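Local coordinates for butyryl-CoA dehydrogenase (Marinomonas mediterranea, PDB 6CXT), which is a flavoprotein of the acyl-CoA dehydrogenase family that binds flavin-adenine dinucleotide, at residues 91-96 against 237-242. Sequence-based numbering, arbitrary orientation.
With FK4 (S-[2-({N-[(2R)-2-hydroxy-4-{[(R)-hydroxy(oxo)-lambda~5~-phosphanyl]oxy}-3,3-dimethylbutanoyl]-beta-alanyl}amino)ethyl] 1H-pyrrole-2-carbothioate), chain C.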
loop_
_atom_site.group_PDB
_atom_site.type_symbol
_atom_site.label_atom_id
_atom_site.label_comp_id
_atom_site.label_asym_id
_atom_site.label_seq_id
_atom_site.Cartn_x
_atom_site.Cartn_y
_atom_site.Cartn_z
ATOM N N THR B 91 -22.913 26.060 0.555
ATOM C CA THR B 91 -22.136 27.201 0.068
ATOM C C THR B 91 -21.510 26.960 -1.303
ATOM O O THR B 91 -21.637 27.811 -2.189
ATOM C CB THR B 91 -21.047 27.609 1.045
ATOM O OG1 THR B 91 -21.668 28.008 2.265
ATOM C CG2 THR B 91 -20.180 28.800 0.516
ATOM N N PHE B 92 -20.829 25.819 -1.494
ATOM C CA PHE B 92 -19.994 25.677 -2.678
ATOM C C PHE B 92 -20.719 25.068 -3.832
ATOM O O PHE B 92 -20.416 25.389 -4.994
ATOM C CB PHE B 92 -18.647 24.978 -2.322
ATOM C CG PHE B 92 -17.854 25.821 -1.368
ATOM C CD1 PHE B 92 -17.194 26.972 -1.838
ATOM C CD2 PHE B 92 -17.826 25.548 -0.028
ATOM C CE1 PHE B 92 -16.521 27.814 -0.992
ATOM C CE2 PHE B 92 -17.144 26.397 0.841
ATOM C CZ PHE B 92 -16.479 27.528 0.363
ATOM N N ALA B 93 -21.646 24.152 -3.559
ATOM C CA ALA B 93 -22.394 23.572 -4.653
ATOM C C ALA B 93 -23.662 24.392 -5.031
ATOM O O ALA B 93 -24.266 24.134 -6.085
ATOM C CB ALA B 93 -22.751 22.092 -4.420
ATOM N N CYS B 94 -24.074 25.304 -4.166
ATOM C CA CYS B 94 -25.356 26.008 -4.369
ATOM C C CYS B 94 -25.172 27.519 -4.442
ATOM O O CYS B 94 -25.503 28.115 -5.504
ATOM C CB CYS B 94 -26.386 25.619 -3.300
ATOM S SG CYS B 94 -26.680 23.831 -3.212
ATOM N N SER B 95 -24.685 28.141 -3.364
ATOM C CA SER B 95 -24.437 29.589 -3.378
ATOM C C SER B 95 -23.467 30.027 -4.478
ATOM O O SER B 95 -23.694 31.056 -5.115
ATOM C CB SER B 95 -23.967 30.146 -2.034
ATOM O OG SER B 95 -24.878 29.773 -1.005
ATOM N N MET B 96 -22.398 29.265 -4.724
ATOM C CA MET B 96 -21.460 29.696 -5.760
ATOM C C MET B 96 -22.009 29.646 -7.217
ATOM O O MET B 96 -21.833 30.621 -7.960
ATOM C CB MET B 96 -20.087 28.982 -5.605
ATOM C CG MET B 96 -19.383 29.347 -4.306
ATOM S SD MET B 96 -19.157 31.117 -3.960
ATOM C CE MET B 96 -18.023 31.532 -5.289
ATOM N N ALA B 237 -18.471 23.511 -12.947
ATOM C CA ALA B 237 -17.908 24.647 -12.242
ATOM C C ALA B 237 -18.223 24.620 -10.739
ATOM O O ALA B 237 -17.432 25.065 -9.887
ATOM C CB ALA B 237 -18.413 25.966 -12.834
ATOM N N SER B 238 -19.369 24.073 -10.414
ATOM C CA SER B 238 -19.777 24.004 -8.997
ATOM C C SER B 238 -18.925 22.899 -8.288
ATOM O O SER B 238 -18.520 23.082 -7.169
ATOM C CB SER B 238 -21.273 23.774 -8.934
ATOM O OG SER B 238 -21.697 22.575 -8.376
ATOM N N MET B 239 -18.691 21.789 -8.972
ATOM C CA MET B 239 -17.773 20.726 -8.458
ATOM C C MET B 239 -16.341 21.250 -8.349
ATOM O O MET B 239 -15.613 20.869 -7.448
ATOM C CB MET B 239 -17.824 19.493 -9.316
ATOM C CG MET B 239 -19.062 18.657 -9.142
ATOM S SD MET B 239 -19.396 18.265 -7.376
ATOM C CE MET B 239 -20.684 19.476 -6.953
ATOM N N ASP B 240 -15.945 22.167 -9.224
ATOM C CA ASP B 240 -14.627 22.773 -9.039
ATOM C C ASP B 240 -14.543 23.528 -7.725
ATOM O O ASP B 240 -13.536 23.445 -7.008
ATOM C CB ASP B 240 -14.211 23.613 -10.236
ATOM C CG ASP B 240 -12.725 23.858 -10.267
ATOM O OD1 ASP B 240 -11.957 22.864 -10.427
ATOM O OD2 ASP B 240 -12.322 25.027 -10.118
ATOM N N TRP B 241 -15.615 24.230 -7.363
ATOM C CA TRP B 241 -15.685 24.883 -6.081
ATOM C C TRP B 241 -15.757 23.873 -4.914
ATOM O O TRP B 241 -15.068 24.043 -3.904
ATOM C CB TRP B 241 -16.940 25.808 -5.983
ATOM C CG TRP B 241 -16.693 27.146 -6.633
ATOM C CD1 TRP B 241 -17.183 27.594 -7.859
ATOM C CD2 TRP B 241 -15.910 28.201 -6.101
ATOM N NE1 TRP B 241 -16.719 28.863 -8.111
ATOM C CE2 TRP B 241 -15.950 29.273 -7.052
ATOM C CE3 TRP B 241 -15.164 28.359 -4.923
ATOM C CZ2 TRP B 241 -15.237 30.441 -6.870
ATOM C CZ3 TRP B 241 -14.498 29.529 -4.723
ATOM C CH2 TRP B 241 -14.551 30.581 -5.696
ATOM N N GLU B 242 -16.620 22.896 -5.044
ATOM C CA GLU B 242 -16.875 21.952 -3.933
ATOM C C GLU B 242 -15.642 21.043 -3.688
ATOM O O GLU B 242 -15.184 20.888 -2.560
ATOM C CB GLU B 242 -18.089 21.099 -4.241
ATOM C CG GLU B 242 -18.483 20.245 -3.051
ATOM C CD GLU B 242 -19.731 19.444 -3.328
ATOM O OE1 GLU B 242 -20.824 19.971 -3.087
ATOM O OE2 GLU B 242 -19.649 18.283 -3.771
HETATM O O01 FK4 C . -15.618 17.921 -16.190
HETATM P P02 FK4 C . -16.828 17.239 -16.910
HETATM O O03 FK4 C . -17.385 15.923 -16.262
HETATM C C04 FK4 C . -16.488 15.025 -15.673
HETATM C C05 FK4 C . -16.945 13.598 -15.640
HETATM C C06 FK4 C . -15.851 12.773 -14.912
HETATM C C07 FK4 C . -17.129 13.126 -17.107
HETATM C C08 FK4 C . -18.323 13.450 -14.943
HETATM O O09 FK4 C . -18.925 12.201 -15.182
HETATM C C10 FK4 C . -18.279 13.758 -13.432
HETATM N N11 FK4 C . -18.683 12.634 -12.601
HETATM C C12 FK4 C . -18.653 12.802 -11.191
HETATM C C13 FK4 C . -20.009 13.296 -10.640
HETATM C C14 FK4 C . -19.878 14.042 -9.382
HETATM N N15 FK4 C . -21.056 13.951 -8.632
HETATM C C16 FK4 C . -21.168 14.700 -7.380
HETATM C C17 FK4 C . -22.631 15.065 -7.064
HETATM S S18 FK4 C . -22.765 16.353 -5.857
HETATM C C19 FK4 C . -21.990 15.622 -4.414
HETATM C C20 FK4 C . -22.273 16.580 -3.326
HETATM C C21 FK4 C . -22.126 16.396 -1.969
HETATM C C22 FK4 C . -22.499 17.623 -1.381
HETATM C C23 FK4 C . -22.876 18.523 -2.407
HETATM N N24 FK4 C . -22.737 17.910 -3.601
HETATM O O25 FK4 C . -21.828 14.382 -4.374
HETATM O O26 FK4 C . -18.891 14.694 -9.049
HETATM O O27 FK4 C . -17.873 14.850 -12.908
HETATM O O28 FK4 C . -17.944 18.231 -16.956
HETATM O O HOH W 1 -24.266 22.508 -8.193
#
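M96 lies over one face of the W241 indole. Its CE methyl stands 3.6 Å from the centroid of the six-membered ring and 20° off the ring normal, a CH-pi contact. The chain, bent at chi2 and again at chi3 (-66°), crosses the indole at about a right angle, with CB and CG close to the five-membered part and CE turned onto the benzo part. M96 SD is 4.7 Å from the same centroid, which makes the pair a Met-aromatic contact.

The other apolar contacts are looser. W241 CE3 meets the edge of the F92 ring near its plane, 3.9 Å from F92 CD1, and the two side chains again cross at about a right angle. F92 CB rests against E242 CA, while A93 CB touches the M239 methyl, CE, at 4.2 Å.

Polar coupling is indirect. No hydrogen bond joins 91-96 directly to 237-242; instead a water donates to A93 O and is 2.6 Å from S238 OG, bridging the helices. M96 N bonds to T91 O in a pi-type turn, and F92 O, buried against W241 CB, has no partner in the model.

E242 runs extended beyond CG, past A93 CB, to the pyrrole end of FK4, where the modelled approach of its OE1 to the ligand is doubtful; its OE2 is hydrogen-bonded to S363. M239 CE also touches FK4, 3.9 Å from S18.

The segment axes approach to 7.8 Å at 139°, nearer antiparallel than perpendicular. Helix 81-101 of the N-terminal family region thus packs on helix 231-245 of the C-terminal one, an interdomain helix pair of the acyl-CoA dehydrogenase fold whose M239 and E242 line the FK4 pocket, with the E242 side chain about 6 Å from FAD.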